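Type C neurotoxin (Clostridium botulinum, PDB 3PME) probably binds gangliosides and phosphatidylethanolamine at nerve-cell membranes, as the receptor-binding domain of a botulinum C/D mosaic neurotoxin. Local coordinates at residues D50-L56 / K177-I183; Y244-Y248 / L258-S262; R220-K224 / S344-I348; D309-A315 / Y373-R377. All coordinates share one frame; numbering follows the deposited sequence.

Contact 1. Residues D50-L56 / K177-I183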
# COMPACT_ATOMS: atom_id res chain seq x y z
N ASP A 50 -20.64 -9.58 -8.60
CA ASP A 50 -19.71 -8.71 -9.31
C ASP A 50 -18.73 -9.56 -10.12
O ASP A 50 -17.96 -10.31 -9.54
CB ASP A 50 -18.91 -7.85 -8.32
CG ASP A 50 -19.80 -7.04 -7.39
OD1 ASP A 50 -21.02 -6.94 -7.66
OD2 ASP A 50 -19.26 -6.50 -6.40
N LYS A 51 -18.76 -9.44 -11.45
CA LYS A 51 -17.81 -10.19 -12.28
C LYS A 51 -17.31 -9.37 -13.46
O LYS A 51 -18.05 -8.59 -14.05
CB LYS A 51 -18.45 -11.46 -12.84
CG LYS A 51 -18.91 -12.46 -11.80
CD LYS A 51 -19.33 -13.75 -12.49
CE LYS A 51 -19.89 -14.74 -11.48
NZ LYS A 51 -18.92 -14.96 -10.38
N ILE A 52 -16.05 -9.57 -13.81
CA ILE A 52 -15.54 -9.06 -15.07
C ILE A 52 -15.23 -10.27 -15.94
O ILE A 52 -14.48 -11.15 -15.53
CB ILE A 52 -14.26 -8.24 -14.88
CG1 ILE A 52 -14.52 -7.06 -13.94
CG2 ILE A 52 -13.74 -7.76 -16.24
CD1 ILE A 52 -13.29 -6.21 -13.68
N ILE A 53 -15.84 -10.34 -17.11
CA ILE A 53 -15.60 -11.46 -18.01
C ILE A 53 -14.74 -10.98 -19.17
O ILE A 53 -15.13 -10.06 -19.89
CB ILE A 53 -16.91 -12.02 -18.59
CG1 ILE A 53 -17.95 -12.26 -17.49
CG2 ILE A 53 -16.65 -13.26 -19.44
CD1 ILE A 53 -17.43 -13.01 -16.31
N VAL A 54 -13.57 -11.57 -19.33
CA VAL A 54 -12.67 -11.19 -20.42
C VAL A 54 -12.58 -12.32 -21.43
O VAL A 54 -12.24 -13.44 -21.08
CB VAL A 54 -11.26 -10.85 -19.90
CG1 VAL A 54 -10.34 -10.44 -21.04
CG2 VAL A 54 -11.34 -9.74 -18.84
N ASN A 55 -12.91 -12.04 -22.69
CA ASN A 55 -12.72 -13.01 -23.76
C ASN A 55 -11.63 -12.53 -24.71
O ASN A 55 -11.82 -11.55 -25.43
CB ASN A 55 -14.02 -13.23 -24.53
CG ASN A 55 -15.03 -14.02 -23.75
OD1 ASN A 55 -14.88 -15.22 -23.57
ND2 ASN A 55 -16.07 -13.35 -23.28
N LEU A 56 -10.49 -13.21 -24.69
CA LEU A 56 -9.39 -12.90 -25.59
C LEU A 56 -9.73 -13.38 -26.99
O LEU A 56 -10.51 -14.32 -27.16
CB LEU A 56 -8.12 -13.61 -25.13
CG LEU A 56 -7.29 -13.03 -23.98
CD1 LEU A 56 -8.16 -12.70 -22.78
CD2 LEU A 56 -6.18 -14.03 -23.61
N LYS A 177 -9.69 -19.12 -23.56
CA LYS A 177 -9.68 -17.71 -23.96
C LYS A 177 -10.46 -16.82 -23.00
O LYS A 177 -10.36 -15.60 -23.07
CB LYS A 177 -10.25 -17.55 -25.37
CG LYS A 177 -11.74 -17.76 -25.44
CD LYS A 177 -12.20 -17.96 -26.87
CE LYS A 177 -13.72 -18.03 -26.96
NZ LYS A 177 -14.33 -16.74 -26.54
N THR A 178 -11.23 -17.42 -22.09
CA THR A 178 -12.05 -16.65 -21.16
C THR A 178 -11.41 -16.57 -19.77
O THR A 178 -10.92 -17.58 -19.25
CB THR A 178 -13.45 -17.26 -21.02
OG1 THR A 178 -14.08 -17.30 -22.31
CG2 THR A 178 -14.31 -16.42 -20.07
N ILE A 179 -11.41 -15.37 -19.20
CA ILE A 179 -10.92 -15.16 -17.84
C ILE A 179 -12.05 -14.50 -17.08
O ILE A 179 -12.56 -13.46 -17.51
CB ILE A 179 -9.70 -14.22 -17.81
CG1 ILE A 179 -8.59 -14.78 -18.70
CG2 ILE A 179 -9.17 -14.06 -16.39
CD1 ILE A 179 -7.47 -13.79 -18.93
N VAL A 180 -12.44 -15.09 -15.95
CA VAL A 180 -13.51 -14.51 -15.14
C VAL A 180 -12.97 -14.01 -13.80
O VAL A 180 -12.47 -14.80 -13.00
CB VAL A 180 -14.63 -15.53 -14.88
CG1 VAL A 180 -15.71 -14.93 -13.98
CG2 VAL A 180 -15.21 -16.04 -16.20
N PHE A 181 -13.09 -12.70 -13.58
CA PHE A 181 -12.73 -12.09 -12.30
C PHE A 181 -13.97 -12.02 -11.43
O PHE A 181 -15.01 -11.52 -11.87
CB PHE A 181 -12.21 -10.67 -12.51
CG PHE A 181 -10.92 -10.59 -13.26
CD1 PHE A 181 -10.90 -10.68 -14.64
CD2 PHE A 181 -9.71 -10.41 -12.58
CE1 PHE A 181 -9.69 -10.61 -15.34
CE2 PHE A 181 -8.52 -10.33 -13.27
CZ PHE A 181 -8.51 -10.43 -14.65
N GLY A 182 -13.87 -12.52 -10.20
CA GLY A 182 -15.00 -12.42 -9.29
C GLY A 182 -15.10 -13.54 -8.28
O GLY A 182 -14.59 -14.64 -8.49
N ILE A 183 -15.78 -13.26 -7.17
CA ILE A 183 -15.98 -14.24 -6.11
C ILE A 183 -17.39 -14.82 -6.15
O ILE A 183 -18.37 -14.08 -6.09
CB ILE A 183 -15.74 -13.61 -4.73
CG1 ILE A 183 -14.34 -13.00 -4.67
CG2 ILE A 183 -15.94 -14.64 -3.62
CD1 ILE A 183 -14.08 -12.19 -3.41
O HOH W 1 -17.01 -10.55 -7.02
O HOH W 2 -13.18 -14.30 -28.06

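Contact 2. Residues Y244-Y248 / L258-S262. With SO4 (sulfate ion), chain C.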
# COMPACT_ATOMS: atom_id res chain seq x y z
N TYR A 244 6.43 2.59 16.45
CA TYR A 244 5.42 2.68 17.51
C TYR A 244 3.98 2.69 16.96
O TYR A 244 3.26 3.66 17.13
CB TYR A 244 5.71 3.91 18.38
CG TYR A 244 7.15 3.96 18.86
CD1 TYR A 244 7.66 2.96 19.69
CD2 TYR A 244 8.02 4.97 18.44
CE1 TYR A 244 8.97 2.97 20.10
CE2 TYR A 244 9.34 4.99 18.86
CZ TYR A 244 9.81 3.99 19.69
OH TYR A 244 11.12 4.00 20.11
N ILE A 245 3.56 1.58 16.35
CA ILE A 245 2.25 1.50 15.68
C ILE A 245 1.08 1.51 16.67
O ILE A 245 -0.06 1.77 16.29
CB ILE A 245 2.15 0.24 14.79
CG1 ILE A 245 0.91 0.30 13.89
CG2 ILE A 245 2.14 -1.01 15.65
CD1 ILE A 245 0.88 -0.77 12.81
N ASP A 246 1.38 1.26 17.94
CA ASP A 246 0.35 1.22 18.98
C ASP A 246 0.27 2.50 19.80
O ASP A 246 -0.36 2.51 20.85
CB ASP A 246 0.59 0.04 19.92
CG ASP A 246 1.95 0.10 20.60
OD1 ASP A 246 2.85 0.83 20.13
OD2 ASP A 246 2.14 -0.61 21.62
N ARG A 247 0.91 3.56 19.32
CA ARG A 247 0.87 4.84 20.03
C ARG A 247 0.20 5.89 19.18
O ARG A 247 0.26 5.84 17.95
CB ARG A 247 2.27 5.30 20.42
CG ARG A 247 2.96 4.32 21.35
CD ARG A 247 4.23 4.85 21.98
NE ARG A 247 4.60 3.89 23.02
CZ ARG A 247 4.39 4.05 24.32
NH1 ARG A 247 3.88 5.18 24.81
NH2 ARG A 247 4.75 3.08 25.15
N TYR A 248 -0.45 6.84 19.85
CA TYR A 248 -1.08 7.98 19.20
C TYR A 248 -0.41 9.26 19.66
O TYR A 248 0.27 9.27 20.69
CB TYR A 248 -2.60 8.02 19.49
CG TYR A 248 -3.00 8.29 20.92
CD1 TYR A 248 -3.17 7.25 21.84
CD2 TYR A 248 -3.27 9.58 21.35
CE1 TYR A 248 -3.57 7.49 23.14
CE2 TYR A 248 -3.68 9.84 22.65
CZ TYR A 248 -3.83 8.79 23.54
OH TYR A 248 -4.23 9.03 24.84
N LEU A 258 4.06 10.55 22.27
CA LEU A 258 3.38 9.36 21.76
C LEU A 258 2.89 8.51 22.92
O LEU A 258 3.68 7.99 23.70
CB LEU A 258 4.33 8.54 20.87
CG LEU A 258 5.05 9.33 19.76
CD1 LEU A 258 5.91 8.41 18.88
CD2 LEU A 258 4.06 10.12 18.92
N VAL A 259 1.57 8.37 23.01
CA VAL A 259 0.92 7.67 24.11
C VAL A 259 0.34 6.34 23.64
O VAL A 259 -0.25 6.24 22.56
CB VAL A 259 -0.24 8.54 24.64
CG1 VAL A 259 -1.04 7.78 25.71
CG2 VAL A 259 0.29 9.87 25.17
N GLN A 260 0.48 5.29 24.45
CA GLN A 260 -0.07 4.01 24.04
C GLN A 260 -1.59 4.04 24.08
O GLN A 260 -2.18 4.45 25.08
CB GLN A 260 0.45 2.88 24.93
CG GLN A 260 0.16 1.49 24.35
CD GLN A 260 0.82 0.39 25.15
OE1 GLN A 260 0.65 0.30 26.36
NE2 GLN A 260 1.60 -0.44 24.46
N TYR A 261 -2.23 3.62 22.99
CA TYR A 261 -3.68 3.55 22.96
C TYR A 261 -4.16 2.46 23.90
O TYR A 261 -3.48 1.44 24.09
CB TYR A 261 -4.17 3.28 21.53
CG TYR A 261 -5.67 3.37 21.36
CD1 TYR A 261 -6.36 4.54 21.64
CD2 TYR A 261 -6.39 2.29 20.87
CE1 TYR A 261 -7.73 4.62 21.46
CE2 TYR A 261 -7.74 2.35 20.68
CZ TYR A 261 -8.42 3.51 20.98
OH TYR A 261 -9.78 3.55 20.79
N SER A 262 -5.32 2.68 24.51
CA SER A 262 -5.83 1.75 25.52
C SER A 262 -6.09 0.35 24.98
O SER A 262 -5.95 -0.62 25.71
CB SER A 262 -7.09 2.30 26.17
OG SER A 262 -8.13 2.44 25.22
S SO4 C . -5.34 12.77 24.98
O1 SO4 C . -4.55 11.60 25.40
O2 SO4 C . -5.33 12.91 23.53
O3 SO4 C . -6.72 12.58 25.42
O4 SO4 C . -4.79 13.98 25.58
O HOH W 3 1.59 5.38 27.04

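Contact 3. Residues R220-K224 / S344-I348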
# COMPACT_ATOMS: atom_id res chain seq x y z
N ARG A 220 6.11 6.28 -7.89
CA ARG A 220 7.09 6.78 -6.95
C ARG A 220 6.90 8.27 -6.65
O ARG A 220 7.44 8.76 -5.67
CB ARG A 220 8.52 6.52 -7.45
CG ARG A 220 8.88 5.05 -7.53
CD ARG A 220 10.25 4.79 -6.93
NE ARG A 220 10.59 3.37 -6.97
CZ ARG A 220 10.46 2.53 -5.93
NH1 ARG A 220 10.02 2.98 -4.77
NH2 ARG A 220 10.80 1.26 -6.07
N ASN A 221 6.16 8.98 -7.50
CA ASN A 221 5.87 10.40 -7.22
C ASN A 221 4.91 10.60 -6.08
O ASN A 221 4.82 11.71 -5.53
CB ASN A 221 5.25 11.09 -8.43
CG ASN A 221 6.23 11.32 -9.54
OD1 ASN A 221 7.44 11.19 -9.35
ND2 ASN A 221 5.73 11.68 -10.71
N VAL A 222 4.17 9.56 -5.75
CA VAL A 222 3.01 9.70 -4.88
C VAL A 222 3.33 9.13 -3.50
O VAL A 222 3.74 7.98 -3.38
CB VAL A 222 1.78 8.97 -5.48
CG1 VAL A 222 0.57 9.12 -4.57
CG2 VAL A 222 1.47 9.52 -6.89
N ILE A 223 3.16 9.94 -2.46
CA ILE A 223 3.34 9.41 -1.12
C ILE A 223 2.18 8.47 -0.84
O ILE A 223 1.08 8.70 -1.32
CB ILE A 223 3.34 10.53 -0.05
CG1 ILE A 223 4.33 11.64 -0.43
CG2 ILE A 223 3.65 9.96 1.32
CD1 ILE A 223 5.79 11.22 -0.42
N LYS A 224 2.43 7.41 -0.08
CA LYS A 224 1.37 6.43 0.19
C LYS A 224 0.89 6.43 1.63
O LYS A 224 1.63 6.77 2.55
CB LYS A 224 1.85 5.02 -0.15
CG LYS A 224 2.44 4.89 -1.54
CD LYS A 224 1.47 5.35 -2.61
CE LYS A 224 1.97 4.89 -3.99
NZ LYS A 224 3.37 5.37 -4.26
N SER A 344 8.52 19.22 4.68
CA SER A 344 8.57 18.60 3.37
C SER A 344 8.43 17.11 3.57
O SER A 344 8.98 16.55 4.52
CB SER A 344 9.91 18.89 2.71
OG SER A 344 9.89 18.49 1.35
N ILE A 345 7.68 16.45 2.70
CA ILE A 345 7.50 15.00 2.84
C ILE A 345 8.06 14.26 1.62
O ILE A 345 7.83 14.65 0.47
CB ILE A 345 6.02 14.66 3.08
CG1 ILE A 345 5.85 13.17 3.36
CG2 ILE A 345 5.15 15.14 1.93
CD1 ILE A 345 4.45 12.81 3.86
N LYS A 346 8.83 13.21 1.89
CA LYS A 346 9.53 12.51 0.82
C LYS A 346 9.45 11.00 0.95
O LYS A 346 9.43 10.46 2.05
CB LYS A 346 10.99 12.95 0.77
CG LYS A 346 11.18 14.40 0.35
CD LYS A 346 12.65 14.73 0.11
CE LYS A 346 12.80 16.15 -0.43
NZ LYS A 346 14.20 16.43 -0.88
N ASN A 347 9.40 10.32 -0.18
CA ASN A 347 9.53 8.89 -0.16
C ASN A 347 10.98 8.54 0.17
O ASN A 347 11.90 9.33 -0.05
CB ASN A 347 9.06 8.28 -1.49
CG ASN A 347 7.54 8.15 -1.57
OD1 ASN A 347 6.86 7.99 -0.55
ND2 ASN A 347 7.00 8.22 -2.78
N ILE A 348 11.17 7.36 0.74
CA ILE A 348 12.49 6.93 1.20
C ILE A 348 13.32 6.47 0.02
O ILE A 348 12.95 5.54 -0.68
CB ILE A 348 12.34 5.84 2.27
CG1 ILE A 348 11.66 6.45 3.50
CG2 ILE A 348 13.70 5.24 2.62
CD1 ILE A 348 11.15 5.44 4.48
O HOH W 4 5.06 6.39 0.62

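Contact 4. Residues D309-A315 / Y373-R377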
# COMPACT_ATOMS: atom_id res chain seq x y z
N ASP A 309 9.40 23.43 17.85
CA ASP A 309 9.83 24.34 18.90
C ASP A 309 11.07 25.09 18.40
O ASP A 309 11.87 24.54 17.64
CB ASP A 309 10.15 23.56 20.18
CG ASP A 309 10.06 24.40 21.43
OD1 ASP A 309 9.92 25.64 21.32
OD2 ASP A 309 10.13 23.82 22.53
N THR A 310 11.22 26.35 18.81
CA THR A 310 12.36 27.17 18.42
C THR A 310 13.62 26.81 19.20
O THR A 310 14.74 26.90 18.68
CB THR A 310 12.05 28.67 18.62
OG1 THR A 310 11.74 28.89 20.00
CG2 THR A 310 10.84 29.07 17.79
N ASP A 311 13.45 26.40 20.46
CA ASP A 311 14.58 25.96 21.27
C ASP A 311 14.59 24.45 21.47
O ASP A 311 13.55 23.80 21.36
CB ASP A 311 14.61 26.70 22.61
CG ASP A 311 15.08 28.14 22.48
OD1 ASP A 311 15.54 28.52 21.38
OD2 ASP A 311 15.01 28.88 23.48
N THR A 312 15.77 23.90 21.76
CA THR A 312 15.90 22.45 21.94
C THR A 312 15.28 21.97 23.24
O THR A 312 14.88 22.77 24.08
CB THR A 312 17.38 21.99 21.93
OG1 THR A 312 18.06 22.58 23.05
CG2 THR A 312 18.08 22.39 20.64
N ILE A 313 15.23 20.65 23.43
CA ILE A 313 14.59 20.05 24.60
C ILE A 313 15.44 20.15 25.87
O ILE A 313 15.00 19.76 26.94
CB ILE A 313 14.21 18.58 24.33
CG1 ILE A 313 15.44 17.76 23.93
CG2 ILE A 313 13.16 18.50 23.22
CD1 ILE A 313 15.17 16.24 23.93
N TYR A 314 16.66 20.65 25.72
CA TYR A 314 17.61 20.70 26.83
C TYR A 314 17.85 22.14 27.22
O TYR A 314 18.47 22.90 26.47
CB TYR A 314 18.92 20.03 26.42
CG TYR A 314 18.77 18.62 25.91
CD1 TYR A 314 18.13 17.65 26.69
CD2 TYR A 314 19.25 18.24 24.66
CE1 TYR A 314 18.00 16.35 26.23
CE2 TYR A 314 19.11 16.94 24.20
CZ TYR A 314 18.49 16.00 24.98
OH TYR A 314 18.35 14.70 24.53
N ALA A 315 17.39 22.51 28.41
CA ALA A 315 17.41 23.90 28.87
C ALA A 315 18.82 24.50 28.91
O ALA A 315 19.00 25.70 28.67
CB ALA A 315 16.75 24.02 30.24
N TYR A 373 12.96 10.25 24.70
CA TYR A 373 13.72 11.43 25.08
C TYR A 373 13.21 11.97 26.41
O TYR A 373 12.23 11.46 26.96
CB TYR A 373 13.53 12.54 24.02
CG TYR A 373 14.36 12.36 22.77
CD1 TYR A 373 15.71 12.71 22.76
CD2 TYR A 373 13.80 11.87 21.60
CE1 TYR A 373 16.48 12.57 21.62
CE2 TYR A 373 14.58 11.73 20.44
CZ TYR A 373 15.91 12.07 20.47
OH TYR A 373 16.70 11.93 19.34
N LYS A 374 13.89 13.00 26.91
CA LYS A 374 13.36 13.83 27.98
C LYS A 374 12.98 15.15 27.32
O LYS A 374 13.79 16.06 27.23
CB LYS A 374 14.45 14.06 29.04
CG LYS A 374 14.89 12.79 29.77
CD LYS A 374 16.11 13.08 30.63
CE LYS A 374 16.43 11.93 31.55
NZ LYS A 374 16.69 10.72 30.76
N PRO A 375 11.73 15.24 26.82
CA PRO A 375 11.39 16.33 25.90
C PRO A 375 10.99 17.65 26.56
O PRO A 375 10.91 18.65 25.84
CB PRO A 375 10.20 15.75 25.12
CG PRO A 375 9.52 14.86 26.13
CD PRO A 375 10.66 14.24 26.93
N TRP A 376 10.72 17.66 27.86
CA TRP A 376 10.36 18.90 28.55
C TRP A 376 11.60 19.51 29.19
O TRP A 376 12.28 18.86 29.98
CB TRP A 376 9.31 18.65 29.63
CG TRP A 376 8.02 18.07 29.11
CD1 TRP A 376 6.99 18.76 28.55
CD2 TRP A 376 7.64 16.70 29.11
NE1 TRP A 376 5.98 17.90 28.20
CE2 TRP A 376 6.36 16.62 28.53
CE3 TRP A 376 8.26 15.52 29.55
CZ2 TRP A 376 5.68 15.41 28.38
CZ3 TRP A 376 7.58 14.33 29.40
CH2 TRP A 376 6.31 14.28 28.82
N ARG A 377 11.87 20.77 28.87
CA ARG A 377 13.08 21.43 29.35
C ARG A 377 13.13 21.47 30.88
O ARG A 377 14.21 21.38 31.47
CB ARG A 377 13.18 22.85 28.78
CG ARG A 377 13.70 22.91 27.36
CD ARG A 377 13.89 24.36 26.88
NE ARG A 377 12.61 25.00 26.64
CZ ARG A 377 11.93 24.91 25.50
NH1 ARG A 377 12.42 24.21 24.47
NH2 ARG A 377 10.76 25.52 25.38
O HOH W 5 16.68 13.14 26.17

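Contact 1. Residues D50-L56 / K177-I183
Backbone hydrogen bonds between I52 and F181 and between V54 and I179 pair the antiparallel strands 51-55 and 178-181, whose axes come within 4.7 Å of each other. I52 and F181 exchange two N-H...O bonds, as do V54 and I179; the bond from V54 N to I179 O is the straightest, at 171°. L56 N extends the pattern by donating to K177 O. I53 with V180 and N55 with T178 are non-hydrogen-bonded pairs, and CA-H...O contacts fill in there, such as T178 CA to V54 O at 3.2 Å. Beyond the strand, a water that accepts from I183 N lies 2.7 Å from D50 O. Strand 51-55 is the middle of a three-stranded antiparallel sheet, with 26-30 along its other edge, in the concanavalin-like N-terminal half of the receptor-binding domain. Apolar contacts occupy both faces of this sheet. On one, V54 and I179 pack on L8 and F181 on L10 of strand 6-13, while I52 leans on V27 and L29; V54 CG2 meets the edge of the F181 ring at CE1, 4.0 Å away, and the ring also lies edge-to-face with F43 and F198. On the other face I53 CD1 presses tightly on V180 CG1 at 3.5 Å, a contact reached by the rotation about CB-CG1 (chi2 -48°). Polar side chains gather where N55 and T178 lie side by side: T178 OG1 donates to N55 OD1 at 2.6 Å, and K177 NZ adds a weak bond to the same oxygen. K177 NZ also reaches L56 O through a water, while K51 NZ turns to a salt bridge with D184.

Contact 2. Residues Y244-Y248 / L258-S262
Y248 and V259 form the hydrogen-bonded antiparallel pair at the open end of a beta hairpin, strands 247-252 and 255-260, in the trefoil-like C-terminal half of the receptor-binding domain. Y248 N donates to V259 O at 2.8 Å, and V259 N returns a bond to Y248 O. The Y248 side chain leaves CB with CG between the backbone N and the carbonyl carbon (chi1 66°), which lays the ring alongside V259. CG and CD1 pass close to V259 O, CD1 at 3.2 Å, and CD1 also has Y261 CA at the ring edge. Further out, CE1 meets V259 CG1 at 3.6 Å, while V259 CB sits over one face, offset toward the rim, in a CH-pi contact. CZ and CE2 approach the sulfate, probably from the crystallisation liquor, which K270, N271 and Y299 also bind.

Before the strand, a type I turn from Y244 to R247 aims D246 O at Y261 N, a bond with an N-H...O angle of 166°. D246 OD2 accepts from Q260 NE2 at 2.9 Å; the donor stands above the carboxylate plane, although the oxygen lies in the amide plane. R247 reaches across to L258 O through NH1, Q260 CB covers one face of its guanidinium, and Y384 makes a cation-pi contact with it. At the far tip of Y248, OH donates to sulfate O1 at 2.6 Å.

Contact 3. Residues R220-K224 / S344-I348
I223 and N347 bring their CA atoms to 6.3 Å, the closest CA pair between the irregular loop 220-224 and the end of strand 343-347. The loop runs on from helix 207-218, and its bend presents the carbonyls of both R220 and V222 to N347. No backbone-to-backbone bond joins the two segments; the strand residue N347 supplies the polar link through its side chain.

Its amide is used at both ends. ND2 donates to R220 O at 3.0 Å, with the acceptor in the amide plane but the donor 44° out of the carbonyl plane, and it gives a weak but nearly straight bond of 3.3 Å to V222 O. OD1 accepts a hydrogen bond from a water that in turn accepts from K224 N. Three partners on two atoms should fix the rotation of the amide. V222 O also receives K224 NZ at 2.8 Å, so this one carbonyl is gripped by two side chains; the same ammonium group bonds I218 O and L219 O, close to the end of the helix.

I223 lies against this amide, sliding past N347 in the opposite direction. Its CG1 branch, with CD1 turned aside by chi2 (-66°), brings CD1 to 3.4 Å from N347 OD1. The other branch, CG2, meets I345 CD1 at 3.9 Å, and S356 on the adjacent strand 356-360 touches both isoleucines.

Asparagine bonds to carbonyls of the loop after helix 207-218 thus join that loop to strand 343-347 of the beta-trefoil in the C-terminal half.

Contact 4. Residues D309-A315 / Y373-R377
The guanidinium of R377 carries D311 CB over one face and takes D309 OD2 and T312 O at its edge. NH1 serves both oxygens: it forms a salt bridge with D309 OD2 at 3.0 Å and a hydrogen bond to T312 O at 2.9 Å. Each acceptor lies close to the guanidinium plane, yet the donor stands well out of the carboxylate plane of D309 and of the T312 carbonyl plane. NH2 adds a weak bond to OD2. CG and CD pass T312 O, and the bend at chi3 (-73°) then turns the guanidinium toward D309. A second flat group, the Y314 ring, has I313 CG1 over the centre of one face and a water in plane at its edge; that water links Y314 OH to K374 N. The Y373 ring receives Y314 OH at its edge, 3.8 Å from CD1, the two side chains crossing at about a right angle.

I313 is the apolar centre of the contact. Its CD1 touches Y373 CD1 at 3.8 Å and lies near K374 O, while CG2 rests on P375 O. A315 CB meets R377 CB, 4.0 Å away.

Both segments are loops of the beta-trefoil: 309-315 follows strand 302-308, and I313 packs on V326 and A328 of strand 326-332. Segment 373-377 leads from strand 366-373 toward strand 383-389, and P375 and W376 lean on A383 and on I255 of the hairpin strand 255-260.

How the contacts relate
From the N terminus, contact 1 comes first: it pairs strand 51-55 with 178-181 and closes a long loop within the concanavalin-like half. The chain then passes through helix 207-218 into the trefoil-like half, where the other three contacts lie. Contact 3 opens at 220-224, and contact 2, a short hairpin closure, begins and ends before contact 3 is completed at 344-348, joining the loop after the helix to strand 343-347. Contact 4 opens at 309-315 within that span and closes later at 373-377, so contacts 3 and 4 cross; it ties together the loops after strands 302-308 and 366-373. Contacts 1 and 4 are about 60 Å apart, centre to centre.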